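Local coordinates for protein cruciform cutting endonuclease 1, mitochondrial (Schizosaccharomyces pombe, PDB 1KCF) that resolves Holliday junctions as a homodimeric mitochondrial endonuclease, cutting four-way DNA at the point of strand exchange after 5'-CT-3' and 5'-TT-3' sequences, at residues K14-S19 with A243-Y248; Q193-L198 with D230-A235; S7-I12 with E26-I31; L145-K150 with P161-L166. One frame throughout, in Å; residues are numbered along the deposited sequence.

Contact 1. Residues K14-S19 with A243-Y248; sequences KLTGLS and AQLKHY
The chain leaving helix 6-15 turns across the flank of helix 224-253, with T16 CA 6.2 Å from Q244 CA at the closest backbone approach; G17, at a positive phi of 64°, follows, and the CB of L18 beyond it again points toward helix 224-253. T16 sits at the centre. Its CG2, anti to the carbonyl carbon, meets L245 CD2 at 3.6 Å, and the two side chains cross at about a right angle; L245 offers its CG and CD2 branch to this methyl, while T16 CG2 also lies near Q244 CB and comes obliquely to the Y248 ring. The hydroxyl is spent elsewhere: T16 OG1, in the crowded position between N and the carbonyl carbon (chi1 55°), bonds back to the main-chain oxygens of I12 and C13, which leaves the methyl to do the packing. Beside it, Q244 bends at chi2 (-121°) and lays its amide against L15, NE2 standing 3.3 Å from L15 CB and 3.6 Å from L15 CD1. Y248 closes this end, its ring taking Q244 CD in plane at the edge, while its OH lies 3.8 Å from L15 CD1. At the other end L18 CD1 touches L245 CD2 at 4.2 Å. The contact thus joins the SAP region to the long C-terminal helix of the catalytic part. It is made by methyl groups, the flank of an amide and a tyrosine ring, so shape and exclusion of water, rather than polar pairing between the segments, appear to hold the two regions together here.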
loop_
_atom_site.group_PDB
_atom_site.type_symbol
_atom_site.label_atom_id
_atom_site.label_comp_id
_atom_site.label_asym_id
_atom_site.label_seq_id
_atom_site.Cartn_x
_atom_site.Cartn_y
_atom_site.Cartn_z
ATOM N N LYS A 14 29.595 -0.141 -1.855
ATOM C CA LYS A 14 29.153 1.088 -1.215
ATOM C C LYS A 14 29.144 2.245 -2.210
ATOM O O LYS A 14 28.315 3.147 -2.110
ATOM C CB LYS A 14 30.064 1.435 -0.036
ATOM C CG LYS A 14 29.771 2.794 0.580
ATOM C CD LYS A 14 30.677 3.093 1.769
ATOM C CE LYS A 14 30.398 2.155 2.931
ATOM N NZ LYS A 14 31.254 2.462 4.105
ATOM N N LEU A 15 30.066 2.214 -3.168
ATOM C CA LEU A 15 30.157 3.268 -4.168
ATOM C C LEU A 15 29.104 3.113 -5.257
ATOM O O LEU A 15 28.892 4.027 -6.050
ATOM C CB LEU A 15 31.544 3.278 -4.817
ATOM C CG LEU A 15 32.781 3.625 -3.985
ATOM C CD1 LEU A 15 34.002 3.560 -4.886
ATOM C CD2 LEU A 15 32.653 5.015 -3.375
ATOM N N THR A 16 28.448 1.958 -5.297
ATOM C CA THR A 16 27.426 1.698 -6.303
ATOM C C THR A 16 26.056 1.437 -5.689
ATOM O O THR A 16 25.133 0.999 -6.373
ATOM C CB THR A 16 27.812 0.493 -7.179
ATOM O OG1 THR A 16 28.077 -0.637 -6.343
ATOM C CG2 THR A 16 29.056 0.808 -8.008
ATOM N N GLY A 17 25.930 1.705 -4.393
ATOM C CA GLY A 17 24.664 1.506 -3.710
ATOM C C GLY A 17 24.201 0.063 -3.661
ATOM O O GLY A 17 23.002 -0.207 -3.611
ATOM N N LEU A 18 25.147 -0.869 -3.674
ATOM C CA LEU A 18 24.809 -2.286 -3.630
ATOM C C LEU A 18 25.050 -2.845 -2.237
ATOM O O LEU A 18 25.708 -2.211 -1.409
ATOM C CB LEU A 18 25.652 -3.066 -4.643
ATOM C CG LEU A 18 25.464 -2.747 -6.126
ATOM C CD1 LEU A 18 26.486 -3.532 -6.946
ATOM C CD2 LEU A 18 24.038 -3.098 -6.559
ATOM N N SER A 19 24.508 -4.035 -1.989
ATOM C CA SER A 19 24.663 -4.710 -0.707
ATOM C C SER A 19 26.116 -5.141 -0.514
ATOM O O SER A 19 26.734 -5.695 -1.422
ATOM C CB SER A 19 23.746 -5.938 -0.648
ATOM O OG SER A 19 23.966 -6.691 0.534
ATOM N N ALA A 243 26.714 5.440 -12.768
ATOM C CA ALA A 243 27.887 5.880 -13.509
ATOM C C ALA A 243 29.071 5.006 -13.113
ATOM O O ALA A 243 29.789 4.490 -13.970
ATOM C CB ALA A 243 28.188 7.344 -13.201
ATOM N N GLN A 244 29.267 4.841 -11.810
ATOM C CA GLN A 244 30.357 4.023 -11.307
ATOM C C GLN A 244 30.217 2.580 -11.761
ATOM O O GLN A 244 31.212 1.889 -11.960
ATOM C CB GLN A 244 30.404 4.074 -9.782
ATOM C CG GLN A 244 30.832 5.414 -9.218
ATOM C CD GLN A 244 32.078 5.309 -8.359
ATOM O OE1 GLN A 244 33.155 4.953 -8.845
ATOM N NE2 GLN A 244 31.938 5.615 -7.073
ATOM N N LEU A 245 28.981 2.120 -11.923
ATOM C CA LEU A 245 28.747 0.750 -12.361
ATOM C C LEU A 245 29.159 0.550 -13.816
ATOM O O LEU A 245 29.576 -0.542 -14.205
ATOM C CB LEU A 245 27.274 0.368 -12.178
ATOM C CG LEU A 245 26.869 -0.090 -10.772
ATOM C CD1 LEU A 245 25.367 -0.300 -10.715
ATOM C CD2 LEU A 245 27.602 -1.381 -10.417
ATOM N N LYS A 246 29.039 1.603 -14.618
ATOM C CA LYS A 246 29.419 1.517 -16.022
ATOM C C LYS A 246 30.920 1.277 -16.102
ATOM O O LYS A 246 31.429 0.809 -17.113
ATOM C CB LYS A 246 29.048 2.801 -16.752
ATOM N N HIS A 247 31.623 1.597 -15.019
ATOM C CA HIS A 247 33.065 1.408 -14.950
ATOM C C HIS A 247 33.417 0.088 -14.276
ATOM O O HIS A 247 34.228 -0.685 -14.786
ATOM C CB HIS A 247 33.717 2.543 -14.154
ATOM C CG HIS A 247 33.633 3.884 -14.816
ATOM N ND1 HIS A 247 32.445 4.417 -15.270
ATOM C CD2 HIS A 247 34.582 4.817 -15.065
ATOM C CE1 HIS A 247 32.666 5.619 -15.770
ATOM N NE2 HIS A 247 33.956 5.887 -15.657
ATOM N N TYR A 248 32.790 -0.173 -13.131
ATOM C CA TYR A 248 33.072 -1.376 -12.351
ATOM C C TYR A 248 32.554 -2.722 -12.845
ATOM O O TYR A 248 33.099 -3.755 -12.464
ATOM C CB TYR A 248 32.630 -1.165 -10.904
ATOM C CG TYR A 248 33.479 -0.163 -10.158
ATOM C CD1 TYR A 248 32.926 1.019 -9.669
ATOM C CD2 TYR A 248 34.834 -0.401 -9.931
ATOM C CE1 TYR A 248 33.703 1.937 -8.971
ATOM C CE2 TYR A 248 35.617 0.513 -9.236
ATOM C CZ TYR A 248 35.045 1.677 -8.757
ATOM O OH TYR A 248 35.806 2.581 -8.046
#

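Contact 2. Residues Q193-L198 with D230-A235; sequences QMVKEL and DSALIA
L233 has CG anti to its carbonyl carbon (chi1 -70°), which sends both its methyls toward helix 191-200; there V195 turns CG2 the same way relative to its own backbone, and M194, bent at chi3 (-88°), curls its terminal methyl back to the same leucine. The two helices pack against each other in the RNase H-like fold shared with the RuvC resolvases, their short segments 9.9 Å apart at the axes and inclined by 59°. The interface is buried and wholly apolar, and L233 is the side chain on which it converges. Its CG abuts V195 CG2 at 3.7 Å, its CD1 receives M194 CE at 4.0 Å from a chain that crosses it at about a right angle, and L198 comes in obliquely on the CD2 side. A232 adds a looser touch to V195, and W70 of strand 65-73 packs on both of these residues. W175 of helix 168-179 backs M194 and L198, and its NE1 also bonds to the carbonyl oxygen of L233. An alanine at L233 would remove the branch that meets M194, V195 and L198 together and would probably loosen the seating of helix 191-200. One turn earlier, D230, assigned as a Mg2+ ligand together with D46, points away from helix 191-200, so the same helix carries a metal ligand on one side and this packing on another. R191 and Y172 both hold D230 OD1. At the far end of the leucine, its CD2 branch rests 3.8 Å from V195 CG2 and 4.2 Å from L198 CD1.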
loop_
_atom_site.group_PDB
_atom_site.type_symbol
_atom_site.label_atom_id
_atom_site.label_comp_id
_atom_site.label_asym_id
_atom_site.label_seq_id
_atom_site.Cartn_x
_atom_site.Cartn_y
_atom_site.Cartn_z
ATOM N N GLN A 193 24.624 20.635 3.995
ATOM C CA GLN A 193 26.003 21.004 3.700
ATOM C C GLN A 193 26.574 20.167 2.562
ATOM O O GLN A 193 27.348 20.666 1.745
ATOM C CB GLN A 193 26.879 20.840 4.944
ATOM C CG GLN A 193 27.266 22.156 5.604
ATOM C CD GLN A 193 27.958 23.113 4.641
ATOM O OE1 GLN A 193 29.023 22.809 4.097
ATOM N NE2 GLN A 193 27.349 24.277 4.424
ATOM N N MET A 194 26.203 18.892 2.511
ATOM C CA MET A 194 26.695 18.025 1.449
ATOM C C MET A 194 26.200 18.519 0.096
ATOM O O MET A 194 26.969 18.586 -0.857
ATOM C CB MET A 194 26.244 16.577 1.667
ATOM C CG MET A 194 26.847 15.923 2.895
ATOM S SD MET A 194 26.646 14.119 2.915
ATOM C CE MET A 194 25.071 13.955 3.706
ATOM N N VAL A 195 24.919 18.871 0.017
ATOM C CA VAL A 195 24.339 19.356 -1.227
ATOM C C VAL A 195 24.920 20.706 -1.606
ATOM O O VAL A 195 25.205 20.961 -2.775
ATOM C CB VAL A 195 22.808 19.484 -1.124
ATOM C CG1 VAL A 195 22.249 20.129 -2.394
ATOM C CG2 VAL A 195 22.195 18.106 -0.918
ATOM N N LYS A 196 25.089 21.568 -0.611
ATOM C CA LYS A 196 25.650 22.894 -0.836
ATOM C C LYS A 196 27.039 22.740 -1.446
ATOM O O LYS A 196 27.431 23.490 -2.341
ATOM C CB LYS A 196 25.735 23.656 0.490
ATOM C CG LYS A 196 26.364 25.028 0.374
ATOM C CD LYS A 196 26.320 25.766 1.698
ATOM C CE LYS A 196 27.034 27.106 1.596
ATOM N NZ LYS A 196 26.905 27.906 2.847
ATOM N N GLU A 197 27.776 21.748 -0.963
ATOM C CA GLU A 197 29.115 21.479 -1.461
ATOM C C GLU A 197 29.034 20.980 -2.898
ATOM O O GLU A 197 29.796 21.411 -3.762
ATOM C CB GLU A 197 29.793 20.428 -0.586
ATOM C CG GLU A 197 31.218 20.117 -0.990
ATOM C CD GLU A 197 31.838 19.042 -0.125
ATOM O OE1 GLU A 197 31.738 19.153 1.116
ATOM O OE2 GLU A 197 32.428 18.095 -0.687
ATOM N N LEU A 198 28.105 20.063 -3.146
ATOM C CA LEU A 198 27.922 19.510 -4.480
ATOM C C LEU A 198 27.589 20.607 -5.484
ATOM O O LEU A 198 28.077 20.592 -6.611
ATOM C CB LEU A 198 26.812 18.453 -4.465
ATOM C CG LEU A 198 27.197 17.155 -3.751
ATOM C CD1 LEU A 198 26.004 16.220 -3.669
ATOM C CD2 LEU A 198 28.341 16.496 -4.505
ATOM N N ASP A 230 17.490 16.077 1.053
ATOM C CA ASP A 230 17.304 14.638 1.144
ATOM C C ASP A 230 16.987 14.018 -0.218
ATOM O O ASP A 230 17.659 13.077 -0.644
ATOM C CB ASP A 230 16.189 14.311 2.133
ATOM C CG ASP A 230 16.416 12.995 2.841
ATOM O OD1 ASP A 230 17.396 12.915 3.615
ATOM O OD2 ASP A 230 15.632 12.044 2.620
ATOM N N SER A 231 15.975 14.537 -0.910
ATOM C CA SER A 231 15.625 13.982 -2.214
ATOM C C SER A 231 16.726 14.211 -3.248
ATOM O O SER A 231 16.926 13.388 -4.141
ATOM C CB SER A 231 14.291 14.560 -2.724
ATOM O OG SER A 231 14.366 15.959 -2.939
ATOM N N ALA A 232 17.444 15.326 -3.131
ATOM C CA ALA A 232 18.519 15.619 -4.073
ATOM C C ALA A 232 19.660 14.611 -3.896
ATOM O O ALA A 232 20.291 14.202 -4.867
ATOM C CB ALA A 232 19.031 17.042 -3.865
ATOM N N LEU A 233 19.921 14.209 -2.655
ATOM C CA LEU A 233 20.984 13.240 -2.383
ATOM C C LEU A 233 20.572 11.850 -2.842
ATOM O O LEU A 233 21.422 11.021 -3.176
ATOM C CB LEU A 233 21.325 13.209 -0.892
ATOM C CG LEU A 233 22.039 14.438 -0.327
ATOM C CD1 LEU A 233 22.013 14.383 1.184
ATOM C CD2 LEU A 233 23.471 14.486 -0.847
ATOM N N ILE A 234 19.270 11.593 -2.855
ATOM C CA ILE A 234 18.766 10.303 -3.303
ATOM C C ILE A 234 18.999 10.173 -4.807
ATOM O O ILE A 234 19.648 9.231 -5.263
ATOM C CB ILE A 234 17.254 10.159 -3.003
ATOM C CG1 ILE A 234 17.034 9.971 -1.498
ATOM C CG2 ILE A 234 16.671 8.986 -3.773
ATOM C CD1 ILE A 234 15.563 9.930 -1.094
ATOM N N ALA A 235 18.475 11.132 -5.567
ATOM C CA ALA A 235 18.611 11.133 -7.022
ATOM C C ALA A 235 20.064 11.180 -7.479
ATOM O O ALA A 235 20.508 10.309 -8.229
ATOM C CB ALA A 235 17.856 12.315 -7.617
#

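Contact 3. Residues S7-I12 with E26-I31; sequences SFLQHI and ELLRRI
The phenyl ring of F8 receives I12 CG1 on one face, 4.3 Å above its plane and offset toward the rim, one turn along the same helix; this ring takes no part in the contact with helix 26-33, and its side chain packs instead on F251 of helix 224-253. The meeting of the two helices is left to aliphatic groups. Their short segments run in much the same direction, 29° apart. L9, with CG anti to its carbonyl carbon, is used along its whole length: CB lies 3.7 Å from L27 CD1, while CD2 meets L28 CD2 at 3.5 Å where the two side chains cross obliquely. The L28 CB is not aimed at helix 6-15; the outer part of the side chain, CG and CD2, makes the approach. The tightest fit is further along, where I12 CG2, anti to its backbone N, presses on I31 CD1 at 3.5 Å, closer than usual for carbons; these two side chains cross at about a right angle. L27 CD1 also lies 3.9 Å from both Q10 CG and Q10 N, so that one methyl lodges between L9 and the flank of the glutamine. The pairing of a helix with a second helix through a connecting loop fits the SAP motif, a small module generally associated with DNA binding. C252 of helix 224-253 packs on L28 and I31, which extends the cluster to a third helix. With its buried side chains all leucine and isoleucine, this small core relies on close fit between branched groups, and the relative position of the two helices probably follows from how those branches interlock.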
loop_
_atom_site.group_PDB
_atom_site.type_symbol
_atom_site.label_atom_id
_atom_site.label_comp_id
_atom_site.label_asym_id
_atom_site.label_seq_id
_atom_site.Cartn_x
_atom_site.Cartn_y
_atom_site.Cartn_z
ATOM N N SER A 7 37.575 -6.557 1.217
ATOM C CA SER A 7 37.352 -5.182 1.631
ATOM C C SER A 7 37.195 -4.212 0.461
ATOM O O SER A 7 36.419 -3.260 0.540
ATOM C CB SER A 7 38.502 -4.729 2.532
ATOM O OG SER A 7 39.754 -5.062 1.955
ATOM N N PHE A 8 37.931 -4.452 -0.621
ATOM C CA PHE A 8 37.858 -3.589 -1.794
ATOM C C PHE A 8 36.527 -3.769 -2.513
ATOM O O PHE A 8 35.946 -2.807 -3.013
ATOM C CB PHE A 8 39.014 -3.892 -2.755
ATOM C CG PHE A 8 39.033 -3.012 -3.976
ATOM C CD1 PHE A 8 39.030 -1.626 -3.851
ATOM C CD2 PHE A 8 39.045 -3.567 -5.251
ATOM C CE1 PHE A 8 39.037 -0.806 -4.980
ATOM C CE2 PHE A 8 39.052 -2.755 -6.386
ATOM C CZ PHE A 8 39.047 -1.373 -6.247
ATOM N N LEU A 9 36.048 -5.008 -2.562
ATOM C CA LEU A 9 34.776 -5.301 -3.206
ATOM C C LEU A 9 33.637 -4.657 -2.428
ATOM O O LEU A 9 32.671 -4.167 -3.012
ATOM C CB LEU A 9 34.554 -6.811 -3.289
ATOM C CG LEU A 9 35.476 -7.569 -4.243
ATOM C CD1 LEU A 9 35.185 -9.058 -4.155
ATOM C CD2 LEU A 9 35.269 -7.061 -5.665
ATOM N N GLN A 10 33.755 -4.665 -1.105
ATOM C CA GLN A 10 32.743 -4.070 -0.244
ATOM C C GLN A 10 32.719 -2.564 -0.490
ATOM O O GLN A 10 31.664 -1.928 -0.438
ATOM C CB GLN A 10 33.068 -4.346 1.228
ATOM C CG GLN A 10 33.339 -5.809 1.544
ATOM C CD GLN A 10 33.645 -6.052 3.012
ATOM O OE1 GLN A 10 34.428 -5.321 3.625
ATOM N NE2 GLN A 10 33.040 -7.089 3.581
ATOM N N HIS A 11 33.892 -1.998 -0.755
ATOM C CA HIS A 11 34.006 -0.568 -1.011
ATOM C C HIS A 11 33.272 -0.231 -2.304
ATOM O O HIS A 11 32.534 0.752 -2.373
ATOM C CB HIS A 11 35.478 -0.165 -1.125
ATOM C CG HIS A 11 35.683 1.290 -1.407
ATOM N ND1 HIS A 11 35.294 2.281 -0.530
ATOM C CD2 HIS A 11 36.218 1.926 -2.478
ATOM C CE1 HIS A 11 35.578 3.462 -1.048
ATOM N NE2 HIS A 11 36.140 3.275 -2.230
ATOM N N ILE A 12 33.481 -1.058 -3.324
ATOM C CA ILE A 12 32.833 -0.873 -4.614
ATOM C C ILE A 12 31.312 -0.943 -4.449
ATOM O O ILE A 12 30.571 -0.170 -5.065
ATOM C CB ILE A 12 33.293 -1.955 -5.627
ATOM C CG1 ILE A 12 34.777 -1.756 -5.953
ATOM C CG2 ILE A 12 32.451 -1.893 -6.895
ATOM C CD1 ILE A 12 35.328 -2.740 -6.963
ATOM N N GLU A 26 30.307 -13.500 -4.332
ATOM C CA GLU A 26 28.917 -13.069 -4.393
ATOM C C GLU A 26 28.899 -11.589 -4.761
ATOM O O GLU A 26 28.098 -11.155 -5.589
ATOM C CB GLU A 26 28.236 -13.287 -3.045
ATOM N N LEU A 27 29.791 -10.821 -4.142
ATOM C CA LEU A 27 29.883 -9.394 -4.419
ATOM C C LEU A 27 30.238 -9.169 -5.885
ATOM O O LEU A 27 29.654 -8.315 -6.551
ATOM C CB LEU A 27 30.935 -8.743 -3.518
ATOM C CG LEU A 27 30.616 -8.707 -2.019
ATOM C CD1 LEU A 27 31.738 -8.010 -1.271
ATOM C CD2 LEU A 27 29.302 -7.979 -1.792
ATOM N N LEU A 28 31.192 -9.947 -6.388
ATOM C CA LEU A 28 31.605 -9.828 -7.782
ATOM C C LEU A 28 30.411 -9.986 -8.707
ATOM O O LEU A 28 30.181 -9.155 -9.583
ATOM C CB LEU A 28 32.659 -10.884 -8.124
ATOM C CG LEU A 28 34.073 -10.628 -7.599
ATOM C CD1 LEU A 28 34.957 -11.829 -7.884
ATOM C CD2 LEU A 28 34.639 -9.384 -8.260
ATOM N N ARG A 29 29.649 -11.056 -8.499
ATOM C CA ARG A 29 28.475 -11.344 -9.315
ATOM C C ARG A 29 27.426 -10.249 -9.190
ATOM O O ARG A 29 26.793 -9.870 -10.174
ATOM C CB ARG A 29 27.876 -12.691 -8.910
ATOM N N ARG A 30 27.242 -9.752 -7.972
ATOM C CA ARG A 30 26.271 -8.694 -7.707
ATOM C C ARG A 30 26.600 -7.456 -8.537
ATOM O O ARG A 30 25.727 -6.883 -9.196
ATOM C CB ARG A 30 26.289 -8.348 -6.218
ATOM C CG ARG A 30 25.246 -7.333 -5.784
ATOM C CD ARG A 30 25.209 -7.279 -4.273
ATOM N NE ARG A 30 24.960 -8.608 -3.722
ATOM C CZ ARG A 30 25.354 -9.010 -2.519
ATOM N NH1 ARG A 30 26.025 -8.186 -1.726
ATOM N NH2 ARG A 30 25.074 -10.239 -2.108
ATOM N N ILE A 31 27.867 -7.053 -8.499
ATOM C CA ILE A 31 28.337 -5.895 -9.248
ATOM C C ILE A 31 28.148 -6.125 -10.746
ATOM O O ILE A 31 27.436 -5.375 -11.414
ATOM C CB ILE A 31 29.836 -5.632 -8.967
ATOM C CG1 ILE A 31 30.033 -5.328 -7.482
ATOM C CG2 ILE A 31 30.346 -4.476 -9.826
ATOM C CD1 ILE A 31 31.484 -5.216 -7.061
#

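Contact 4. Residues L145-K150 with P161-L166; sequences LHYAEK and PFLLSL
The imidazole of H146 is gripped in two ways at once. At its edge NE2 donates to P161 O, 3.0 Å away with an angle of 160° at the hydrogen; the oxygen lies close to the ring plane, while the donor stands above the carbonyl plane. Over one face L163 CB sits nearly on the ring normal, 3.5 Å from the centroid in a CH-pi contact, and L163 CD2 lies 3.5 Å from H146 CG. The two side chains slide past each other in opposite directions, each with CG anti to its backbone N. ND1 in turn rests over one face of Y147, whose OH is joined by a water, 2.5 Å from it, to L163 O, to which the water donates at 2.8 Å. An alanine at H146 would remove both the bond to P161 O and the flat surface under L163, and would probably let the start of the strand shift against the helix. Helix 128-151 and strand 162-165 form the second half of a beta-alpha-beta crossover that begins with strand 113-118, part of the RNase H-like sheet. Strand 162-165 is the sheet's outermost strand within the chain, and main-chain bonds from F162 and L164 to I114 fix it there. F102 of helix 91-109 also packs on H146, whereas L145 and A148 meet A148 and L145 of the second subunit.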
loop_
_atom_site.group_PDB
_atom_site.type_symbol
_atom_site.label_atom_id
_atom_site.label_comp_id
_atom_site.label_asym_id
_atom_site.label_seq_id
_atom_site.Cartn_x
_atom_site.Cartn_y
_atom_site.Cartn_z
ATOM N N LEU A 145 -0.306 0.743 -7.900
ATOM C CA LEU A 145 -0.720 1.502 -9.071
ATOM C C LEU A 145 0.298 1.391 -10.206
ATOM O O LEU A 145 -0.071 1.256 -11.371
ATOM C CB LEU A 145 -0.936 2.976 -8.707
ATOM C CG LEU A 145 -2.128 3.269 -7.790
ATOM C CD1 LEU A 145 -2.269 4.766 -7.589
ATOM C CD2 LEU A 145 -3.397 2.698 -8.399
ATOM N N HIS A 146 1.578 1.438 -9.858
ATOM C CA HIS A 146 2.635 1.350 -10.856
ATOM C C HIS A 146 2.632 0.004 -11.578
ATOM O O HIS A 146 2.611 -0.048 -12.809
ATOM C CB HIS A 146 3.996 1.595 -10.196
ATOM C CG HIS A 146 5.165 1.334 -11.094
ATOM N ND1 HIS A 146 5.744 0.088 -11.220
ATOM C CD2 HIS A 146 5.855 2.155 -11.920
ATOM C CE1 HIS A 146 6.739 0.153 -12.085
ATOM N NE2 HIS A 146 6.828 1.397 -12.525
ATOM N N TYR A 147 2.648 -1.085 -10.818
ATOM C CA TYR A 147 2.655 -2.408 -11.421
ATOM C C TYR A 147 1.348 -2.778 -12.101
ATOM O O TYR A 147 1.335 -3.605 -13.007
ATOM C CB TYR A 147 3.044 -3.468 -10.389
ATOM C CG TYR A 147 4.538 -3.557 -10.215
ATOM C CD1 TYR A 147 5.197 -2.794 -9.256
ATOM C CD2 TYR A 147 5.306 -4.356 -11.066
ATOM C CE1 TYR A 147 6.584 -2.819 -9.150
ATOM C CE2 TYR A 147 6.696 -4.385 -10.970
ATOM C CZ TYR A 147 7.326 -3.616 -10.011
ATOM O OH TYR A 147 8.700 -3.632 -9.917
ATOM N N ALA A 148 0.251 -2.171 -11.672
ATOM C CA ALA A 148 -1.029 -2.445 -12.301
ATOM C C ALA A 148 -0.991 -1.783 -13.675
ATOM O O ALA A 148 -1.351 -2.388 -14.679
ATOM C CB ALA A 148 -2.161 -1.863 -11.466
ATOM N N GLU A 149 -0.540 -0.535 -13.702
ATOM C CA GLU A 149 -0.444 0.236 -14.936
ATOM C C GLU A 149 0.516 -0.484 -15.888
ATOM O O GLU A 149 0.237 -0.634 -17.074
ATOM C CB GLU A 149 0.098 1.634 -14.629
ATOM C CG GLU A 149 -0.159 2.682 -15.696
ATOM C CD GLU A 149 -1.588 3.199 -15.678
ATOM O OE1 GLU A 149 -1.779 4.430 -15.808
ATOM O OE2 GLU A 149 -2.520 2.376 -15.540
ATOM N N LYS A 150 1.643 -0.932 -15.347
ATOM C CA LYS A 150 2.658 -1.628 -16.118
ATOM C C LYS A 150 2.109 -2.802 -16.938
ATOM O O LYS A 150 2.497 -2.940 -18.121
ATOM C CB LYS A 150 3.755 -2.157 -15.188
ATOM C CG LYS A 150 4.849 -2.953 -15.880
ATOM C CD LYS A 150 5.844 -3.510 -14.866
ATOM C CE LYS A 150 6.922 -4.339 -15.542
ATOM N NZ LYS A 150 7.870 -4.917 -14.556
ATOM N N PRO A 161 8.335 2.953 -17.272
ATOM C CA PRO A 161 9.161 3.564 -16.225
ATOM C C PRO A 161 9.591 2.565 -15.161
ATOM O O PRO A 161 8.797 1.728 -14.737
ATOM C CB PRO A 161 8.246 4.636 -15.647
ATOM C CG PRO A 161 7.426 5.035 -16.823
ATOM C CD PRO A 161 7.085 3.709 -17.454
ATOM N N PHE A 162 10.848 2.642 -14.735
ATOM C CA PHE A 162 11.324 1.748 -13.692
ATOM C C PHE A 162 10.941 2.341 -12.340
ATOM O O PHE A 162 10.887 3.564 -12.177
ATOM C CB PHE A 162 12.845 1.597 -13.733
ATOM C CG PHE A 162 13.361 0.887 -14.946
ATOM C CD1 PHE A 162 13.632 1.585 -16.117
ATOM C CD2 PHE A 162 13.597 -0.484 -14.910
ATOM C CE1 PHE A 162 14.132 0.928 -17.239
ATOM C CE2 PHE A 162 14.097 -1.155 -16.028
ATOM C CZ PHE A 162 14.367 -0.448 -17.193
ATOM N N LEU A 163 10.676 1.470 -11.376
ATOM C CA LEU A 163 10.331 1.888 -10.026
ATOM C C LEU A 163 11.322 1.164 -9.139
ATOM O O LEU A 163 11.429 -0.056 -9.198
ATOM C CB LEU A 163 8.901 1.467 -9.671
ATOM C CG LEU A 163 8.418 1.789 -8.253
ATOM C CD1 LEU A 163 8.548 3.281 -7.980
ATOM C CD2 LEU A 163 6.967 1.345 -8.092
ATOM N N LEU A 164 12.059 1.909 -8.328
ATOM C CA LEU A 164 13.048 1.288 -7.464
ATOM C C LEU A 164 13.003 1.826 -6.039
ATOM O O LEU A 164 12.899 3.035 -5.817
ATOM C CB LEU A 164 14.453 1.513 -8.042
ATOM C CG LEU A 164 14.687 1.134 -9.509
ATOM C CD1 LEU A 164 16.023 1.694 -9.965
ATOM C CD2 LEU A 164 14.657 -0.386 -9.683
ATOM N N SER A 165 13.059 0.920 -5.072
ATOM C CA SER A 165 13.083 1.324 -3.680
ATOM C C SER A 165 14.543 1.263 -3.261
ATOM O O SER A 165 15.245 0.291 -3.558
ATOM C CB SER A 165 12.255 0.380 -2.809
ATOM O OG SER A 165 10.874 0.521 -3.088
ATOM N N LEU A 166 15.002 2.312 -2.596
ATOM C CA LEU A 166 16.374 2.366 -2.146
ATOM C C LEU A 166 16.385 2.431 -0.632
ATOM O O LEU A 166 15.428 2.899 -0.012
ATOM C CB LEU A 166 17.071 3.601 -2.719
ATOM C CG LEU A 166 16.887 3.845 -4.220
ATOM C CD1 LEU A 166 17.614 5.120 -4.611
ATOM C CD2 LEU A 166 17.410 2.648 -5.018
HETATM O O HOH W 1 10.473 -2.620 -8.498
#

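Overall arrangement
Contacts 1 and 3, with centres 9 Å apart, form one continuous patch: both use helix 6-15, R30 NH1 lies 2.6 Å from S19 O in a probable hydrogen bond, and Y248 CD2 packs on I12 CD1. Helix 224-253 then carries the connection inward, since its residues 230-235 belong to contact 2, about 18 Å from contact 1 between centres. There D230 and D46 mark the Mg2+ site, with the L233 side chain about 7 Å from that of D46. Contact 4 lies across the chain's centre from contact 2, yet I234 CG2 touches L166 CD1 at 4.1 Å, linking the residue that follows strand 162-165 to the helix bearing the metal ligand.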